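Local coordinates for protein lysyl oxidase (Pichia pastoris, PDB 1W7C) that probably oxidises primary amines, lysyl side chains among them, as a copper- and topaquinone-dependent amine oxidase that works as a dimer, at residues W307-S312 and Y444-D449; E300-M305 and L397-F402. All coordinates share one frame; numbering follows the deposited sequence.

Contact 1 (W307-S312 and Y444-D449); sequences WGFYTS and YKFFLD
The indole of Trp307 presents one face to the edge of Phe446, whose CD2 stands 3.6 Å from Trp307 CE3. The planes of the six-membered ring and the Phe446 ring meet at 74°, an edge-to-face pair. CB of Phe446 lies over the five-membered ring of Trp307, a CH-pi contact 4.0 Å from its centroid, so both rings of the indole are used. One face of Phe446 receives Phe309, nearly parallel but slid until little overlap remains, with Phe309 CE1 3.7 Å from Phe446 CZ. Phe309 has its CG between backbone N and carbonyl carbon (chi1 56°), which carries CE1 over the rim of that face. At its own edge, Trp307 NE1 donates to Phe447 O at 2.9 Å, with an N-H...O angle of 161°; the oxygen lies in the indole plane, while the nitrogen sits above the carbonyl plane. Phe326 also meets the indole, and Ile324 of strand 318-326 touches both Trp307 and Phe309. The aromatic cluster thus joins strand 307-314 to segment 444-449. The one side-chain polar group in this contact, the indole N-H, is satisfied by the main-chain carbonyl of Phe447, which probably fixes the rotation of the ring within an otherwise apolar, buried setting.

Contact 2 (E300-M305 and L397-F402); sequences EYFSWM and LSYCVF
Tyr399 reaches across to Phe302 and Glu300; Tyr399 and Phe302 have the most surface buried by the contact, with Glu300 next. With CG tucked over the main chain (chi1 67°), the ring extends until the phenol oxygen arrives beside Glu300. Tyr399 OH donates to Glu300 OE1 at 2.6 Å, on the anti side of the carboxylate and 23° out of its plane. Ring and carboxylate are nearly coplanar, 14° apart, and OE1 also borders the ring edge, 3.3 Å from Tyr399 CE2. Phe302 comes from the opposite direction: its CE1 lies 3.5 Å from Tyr399 OH, which sits at the edge of the phenyl ring, and its CZ is 4.0 Å from Tyr399 CE1. Two residues further along, Val401 meets the same phenyl ring, with CG2 3.8 Å from Phe302 CE2. Phe382 of strand 380-388 packs against both aromatic rings, edge-to-face on Phe302. A phenylalanine in place of Tyr399 would probably leave Glu300 OE1 without this donor and its carboxylate freer to turn. The contact joins strand 301-304 and the glutamate just before it to strand 391-405, and it lies away from the copper site. Its chemistry is divided: apolar packing on Phe302 adjoins a short hydrogen bond to the carboxylate of the partly exposed Glu300, which is likely to polarise the buried phenol.

How the contacts relate
The centres of both contacts lie about 18 Å from the centre of the chain and about 9 Å from each other, and the contacts share the antiparallel pair formed by strands 301-304 and 307-314. Phe309 O probably accepts a hydrogen bond from Phe302 N at 2.9 Å, and Thr311 OG1 and Tyr399 OH, 2.8 Å apart, are hydrogen-bonded. From this common pair, contact 1 reaches strand 440-446 and contact 2 reaches strand 391-405. Contact 1 is wholly buried, largely aromatic, and takes its hydrogen bond to the backbone; contact 2 mixes aromatic and aliphatic packing with a side-chain hydrogen bond to partly exposed Glu300. Both segment pairs also touch the second subunit, where Arg275 of that subunit donates to Leu448 O and Met305 O.

Contact 1 (W307-S312 and Y444-D449)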
loop_
_atom_site.group_PDB
_atom_site.type_symbol
_atom_site.label_atom_id
_atom_site.label_comp_id
_atom_site.label_asym_id
_atom_site.label_seq_id
_atom_site.Cartn_x
_atom_site.Cartn_y
_atom_site.Cartn_z
ATOM N N TRP A 307 -6.634 20.127 10.557
ATOM C CA TRP A 307 -7.760 19.201 10.464
ATOM C C TRP A 307 -8.651 19.341 11.695
ATOM O O TRP A 307 -8.172 19.606 12.797
ATOM C CB TRP A 307 -7.277 17.766 10.418
ATOM C CG TRP A 307 -6.586 17.336 9.172
ATOM C CD1 TRP A 307 -5.260 17.336 8.936
ATOM C CD2 TRP A 307 -7.182 16.719 8.038
ATOM N NE1 TRP A 307 -4.970 16.754 7.727
ATOM C CE2 TRP A 307 -6.147 16.359 7.148
ATOM C CE3 TRP A 307 -8.499 16.427 7.664
ATOM C CZ2 TRP A 307 -6.395 15.693 5.928
ATOM C CZ3 TRP A 307 -8.739 15.797 6.481
ATOM C CH2 TRP A 307 -7.698 15.459 5.611
ATOM N N GLY A 308 -9.938 19.104 11.490
ATOM C CA GLY A 308 -10.886 18.980 12.572
ATOM C C GLY A 308 -11.933 17.931 12.226
ATOM O O GLY A 308 -12.257 17.739 11.047
ATOM N N PHE A 309 -12.489 17.277 13.243
ATOM C CA PHE A 309 -13.567 16.303 13.050
ATOM C C PHE A 309 -14.153 15.886 14.388
ATOM O O PHE A 309 -13.506 16.037 15.410
ATOM C CB PHE A 309 -13.124 15.050 12.251
ATOM C CG PHE A 309 -11.952 14.315 12.839
ATOM C CD1 PHE A 309 -10.671 14.584 12.385
ATOM C CD2 PHE A 309 -12.104 13.413 13.897
ATOM C CE1 PHE A 309 -9.567 13.943 12.948
ATOM C CE2 PHE A 309 -10.997 12.753 14.453
ATOM C CZ PHE A 309 -9.739 13.031 13.981
ATOM N N TYR A 310 -15.353 15.333 14.331
ATOM C CA TYR A 310 -15.994 14.701 15.463
ATOM C C TYR A 310 -16.023 13.215 15.251
ATOM O O TYR A 310 -16.162 12.735 14.124
ATOM C CB TYR A 310 -17.445 15.180 15.612
ATOM C CG TYR A 310 -17.622 16.668 15.774
ATOM C CD1 TYR A 310 -17.672 17.496 14.667
ATOM C CD2 TYR A 310 -17.844 17.239 17.012
ATOM C CE1 TYR A 310 -17.855 18.872 14.807
ATOM C CE2 TYR A 310 -18.029 18.621 17.153
ATOM C CZ TYR A 310 -18.054 19.414 16.042
ATOM O OH TYR A 310 -18.232 20.777 16.190
ATOM N N THR A 311 -15.940 12.465 16.349
ATOM C CA THR A 311 -16.146 11.017 16.284
ATOM C C THR A 311 -17.460 10.621 16.966
ATOM O O THR A 311 -18.005 11.332 17.800
ATOM C CB THR A 311 -15.014 10.220 16.973
ATOM O OG1 THR A 311 -15.055 10.498 18.364
ATOM C CG2 THR A 311 -13.624 10.594 16.432
ATOM N N SER A 312 -17.979 9.501 16.523
ATOM C CA SER A 312 -19.166 8.885 17.073
ATOM C C SER A 312 -18.948 7.395 17.113
ATOM O O SER A 312 -18.186 6.857 16.323
ATOM C CB SER A 312 -20.393 9.231 16.209
ATOM O OG SER A 312 -21.550 8.645 16.765
ATOM N N TYR A 444 -7.265 5.277 10.455
ATOM C CA TYR A 444 -7.564 6.490 9.723
ATOM C C TYR A 444 -6.339 7.400 9.935
ATOM O O TYR A 444 -6.036 7.769 11.065
ATOM C CB TYR A 444 -8.867 7.119 10.242
ATOM C CG TYR A 444 -10.036 6.221 10.092
ATOM C CD1 TYR A 444 -10.311 5.224 11.011
ATOM C CD2 TYR A 444 -10.873 6.321 8.986
ATOM C CE1 TYR A 444 -11.362 4.308 10.811
ATOM C CE2 TYR A 444 -11.920 5.431 8.796
ATOM C CZ TYR A 444 -12.193 4.462 9.718
ATOM O OH TYR A 444 -13.264 3.619 9.482
ATOM N N LYS A 445 -5.668 7.756 8.826
ATOM C CA LYS A 445 -4.377 8.430 8.861
ATOM C C LYS A 445 -4.474 9.722 8.054
ATOM O O LYS A 445 -4.800 9.700 6.857
ATOM C CB LYS A 445 -3.348 7.480 8.251
ATOM C CG LYS A 445 -1.932 8.070 8.264
ATOM C CD LYS A 445 -0.929 7.182 7.508
ATOM C CE LYS A 445 -0.622 5.858 8.247
ATOM N NZ LYS A 445 0.046 6.015 9.558
ATOM N N PHE A 446 -4.229 10.833 8.716
ATOM C CA PHE A 446 -4.367 12.167 8.163
ATOM C C PHE A 446 -2.986 12.802 7.922
ATOM O O PHE A 446 -2.129 12.696 8.782
ATOM C CB PHE A 446 -5.151 13.088 9.126
ATOM C CG PHE A 446 -6.571 12.601 9.440
ATOM C CD1 PHE A 446 -6.791 11.591 10.369
ATOM C CD2 PHE A 446 -7.659 13.185 8.847
ATOM C CE1 PHE A 446 -8.065 11.173 10.686
ATOM C CE2 PHE A 446 -8.934 12.748 9.140
ATOM C CZ PHE A 446 -9.134 11.746 10.018
ATOM N N PHE A 447 -2.824 13.414 6.752
ATOM C CA PHE A 447 -1.533 13.970 6.311
ATOM C C PHE A 447 -1.558 15.496 6.259
ATOM O O PHE A 447 -2.632 16.126 6.147
ATOM C CB PHE A 447 -1.209 13.439 4.929
ATOM C CG PHE A 447 -0.942 11.938 4.867
ATOM C CD1 PHE A 447 0.357 11.453 4.815
ATOM C CD2 PHE A 447 -1.997 11.027 4.846
ATOM C CE1 PHE A 447 0.591 10.090 4.703
ATOM C CE2 PHE A 447 -1.764 9.683 4.736
ATOM C CZ PHE A 447 -0.454 9.212 4.666
ATOM N N LEU A 448 -0.381 16.106 6.247
ATOM C CA LEU A 448 -0.264 17.572 6.343
ATOM C C LEU A 448 -0.869 18.302 5.097
ATOM O O LEU A 448 -1.190 19.487 5.227
ATOM C CB LEU A 448 1.180 17.981 6.504
ATOM C CG LEU A 448 1.801 17.669 7.846
ATOM C CD1 LEU A 448 3.298 18.046 7.816
ATOM C CD2 LEU A 448 1.133 18.407 9.011
ATOM N N ASP A 449 -0.961 17.651 3.945
ATOM C CA ASP A 449 -1.415 18.314 2.742
ATOM C C ASP A 449 -2.941 18.324 2.587
ATOM O O ASP A 449 -3.438 18.956 1.648
ATOM C CB ASP A 449 -0.850 17.627 1.505
ATOM C CG ASP A 449 -1.391 16.232 1.326
ATOM O OD1 ASP A 449 -1.930 15.908 0.228
ATOM O OD2 ASP A 449 -1.343 15.443 2.308
#

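Contact 2 (E300-M305 and L397-F402)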
loop_
_atom_site.group_PDB
_atom_site.type_symbol
_atom_site.label_atom_id
_atom_site.label_comp_id
_atom_site.label_asym_id
_atom_site.label_seq_id
_atom_site.Cartn_x
_atom_site.Cartn_y
_atom_site.Cartn_z
ATOM N N GLU A 300 -15.879 14.991 21.919
ATOM C CA GLU A 300 -15.107 14.105 21.061
ATOM C C GLU A 300 -14.852 14.780 19.679
ATOM O O GLU A 300 -15.074 14.224 18.616
ATOM C CB GLU A 300 -15.764 12.703 20.914
ATOM C CG GLU A 300 -15.445 11.929 22.207
ATOM C CD GLU A 300 -16.130 10.591 22.222
ATOM O OE1 GLU A 300 -15.479 9.557 21.913
ATOM O OE2 GLU A 300 -17.364 10.589 22.475
ATOM N N TYR A 301 -14.336 16.005 19.803
ATOM C CA TYR A 301 -13.880 16.799 18.667
ATOM C C TYR A 301 -12.362 16.866 18.743
ATOM O O TYR A 301 -11.800 17.057 19.831
ATOM C CB TYR A 301 -14.482 18.208 18.715
ATOM C CG TYR A 301 -13.937 19.112 17.643
ATOM C CD1 TYR A 301 -14.464 19.096 16.352
ATOM C CD2 TYR A 301 -12.900 19.986 17.904
ATOM C CE1 TYR A 301 -13.966 19.909 15.364
ATOM C CE2 TYR A 301 -12.376 20.801 16.906
ATOM C CZ TYR A 301 -12.928 20.782 15.640
ATOM O OH TYR A 301 -12.417 21.578 14.628
ATOM N N PHE A 302 -11.706 16.643 17.603
ATOM C CA PHE A 302 -10.250 16.535 17.514
ATOM C C PHE A 302 -9.714 17.536 16.500
ATOM O O PHE A 302 -10.359 17.783 15.495
ATOM C CB PHE A 302 -9.893 15.108 17.048
ATOM C CG PHE A 302 -10.230 14.085 18.066
ATOM C CD1 PHE A 302 -11.494 13.527 18.117
ATOM C CD2 PHE A 302 -9.316 13.723 19.046
ATOM C CE1 PHE A 302 -11.823 12.657 19.146
ATOM C CE2 PHE A 302 -9.656 12.861 20.048
ATOM C CZ PHE A 302 -10.880 12.327 20.103
ATOM N N SER A 303 -8.576 18.154 16.825
ATOM C CA SER A 303 -7.858 19.052 15.925
ATOM C C SER A 303 -6.384 18.644 15.839
ATOM O O SER A 303 -5.737 18.309 16.829
ATOM C CB SER A 303 -7.970 20.546 16.386
ATOM O OG SER A 303 -7.190 20.812 17.509
ATOM N N TRP A 304 -5.872 18.721 14.620
ATOM C CA TRP A 304 -4.478 18.456 14.347
ATOM C C TRP A 304 -4.081 19.128 13.044
ATOM O O TRP A 304 -4.606 18.779 11.993
ATOM C CB TRP A 304 -4.191 16.965 14.283
ATOM C CG TRP A 304 -2.785 16.628 13.837
ATOM C CD1 TRP A 304 -1.659 16.576 14.612
ATOM C CD2 TRP A 304 -2.378 16.229 12.521
ATOM N NE1 TRP A 304 -0.570 16.222 13.866
ATOM C CE2 TRP A 304 -0.975 15.988 12.578
ATOM C CE3 TRP A 304 -3.025 16.073 11.302
ATOM C CZ2 TRP A 304 -0.237 15.613 11.452
ATOM C CZ3 TRP A 304 -2.277 15.712 10.209
ATOM C CH2 TRP A 304 -0.924 15.464 10.286
ATOM N N MET A 305 -3.105 20.042 13.116
ATOM C CA MET A 305 -2.486 20.601 11.903
ATOM C C MET A 305 -3.517 20.983 10.843
ATOM O O MET A 305 -3.349 20.679 9.671
ATOM C CB MET A 305 -1.429 19.639 11.345
ATOM C CG MET A 305 -0.382 19.275 12.361
ATOM S SD MET A 305 0.544 20.733 12.939
ATOM C CE MET A 305 1.020 20.145 14.532
ATOM N N LEU A 397 -10.529 2.652 26.768
ATOM C CA LEU A 397 -9.507 2.283 25.792
ATOM C C LEU A 397 -10.149 1.746 24.498
ATOM O O LEU A 397 -9.658 0.821 23.856
ATOM C CB LEU A 397 -8.496 1.312 26.397
ATOM C CG LEU A 397 -7.420 1.900 27.368
ATOM C CD1 LEU A 397 -7.847 2.930 28.388
ATOM C CD2 LEU A 397 -6.696 0.741 27.958
ATOM N N SER A 398 -11.258 2.372 24.096
ATOM C CA SER A 398 -12.042 1.929 22.957
ATOM C C SER A 398 -11.442 2.329 21.598
ATOM O O SER A 398 -11.485 1.549 20.653
ATOM C CB SER A 398 -13.460 2.505 23.071
ATOM O OG SER A 398 -14.260 2.136 21.979
ATOM N N TYR A 399 -10.914 3.535 21.521
ATOM C CA TYR A 399 -10.145 3.956 20.372
ATOM C C TYR A 399 -8.987 4.789 20.833
ATOM O O TYR A 399 -8.983 5.295 21.946
ATOM C CB TYR A 399 -11.002 4.641 19.304
ATOM C CG TYR A 399 -11.602 5.991 19.666
ATOM C CD1 TYR A 399 -10.945 7.160 19.357
ATOM C CD2 TYR A 399 -12.841 6.085 20.249
ATOM C CE1 TYR A 399 -11.517 8.399 19.607
ATOM C CE2 TYR A 399 -13.435 7.324 20.506
ATOM C CZ TYR A 399 -12.762 8.483 20.185
ATOM O OH TYR A 399 -13.322 9.717 20.428
ATOM N N CYS A 400 -7.961 4.881 19.998
ATOM C CA CYS A 400 -6.779 5.662 20.335
ATOM C C CYS A 400 -6.469 6.649 19.235
ATOM O O CYS A 400 -6.839 6.443 18.058
ATOM C CB CYS A 400 -5.541 4.777 20.601
ATOM S SG CYS A 400 -4.871 4.024 19.081
ATOM N N VAL A 401 -5.778 7.711 19.636
ATOM C CA VAL A 401 -5.333 8.763 18.766
ATOM C C VAL A 401 -3.853 8.995 18.985
ATOM O O VAL A 401 -3.415 9.134 20.120
ATOM C CB VAL A 401 -6.122 10.051 19.071
ATOM C CG1 VAL A 401 -5.669 11.201 18.151
ATOM C CG2 VAL A 401 -7.658 9.788 18.966
ATOM N N PHE A 402 -3.061 9.001 17.923
ATOM C CA PHE A 402 -1.635 9.207 18.033
ATOM C C PHE A 402 -1.054 9.870 16.805
ATOM O O PHE A 402 -1.583 9.743 15.693
ATOM C CB PHE A 402 -0.859 7.906 18.345
ATOM C CG PHE A 402 -0.941 6.846 17.265
ATOM C CD1 PHE A 402 -1.998 5.957 17.242
ATOM C CD2 PHE A 402 0.067 6.725 16.314
ATOM C CE1 PHE A 402 -2.075 4.957 16.279
ATOM C CE2 PHE A 402 -0.002 5.719 15.344
ATOM C CZ PHE A 402 -1.068 4.844 15.331
#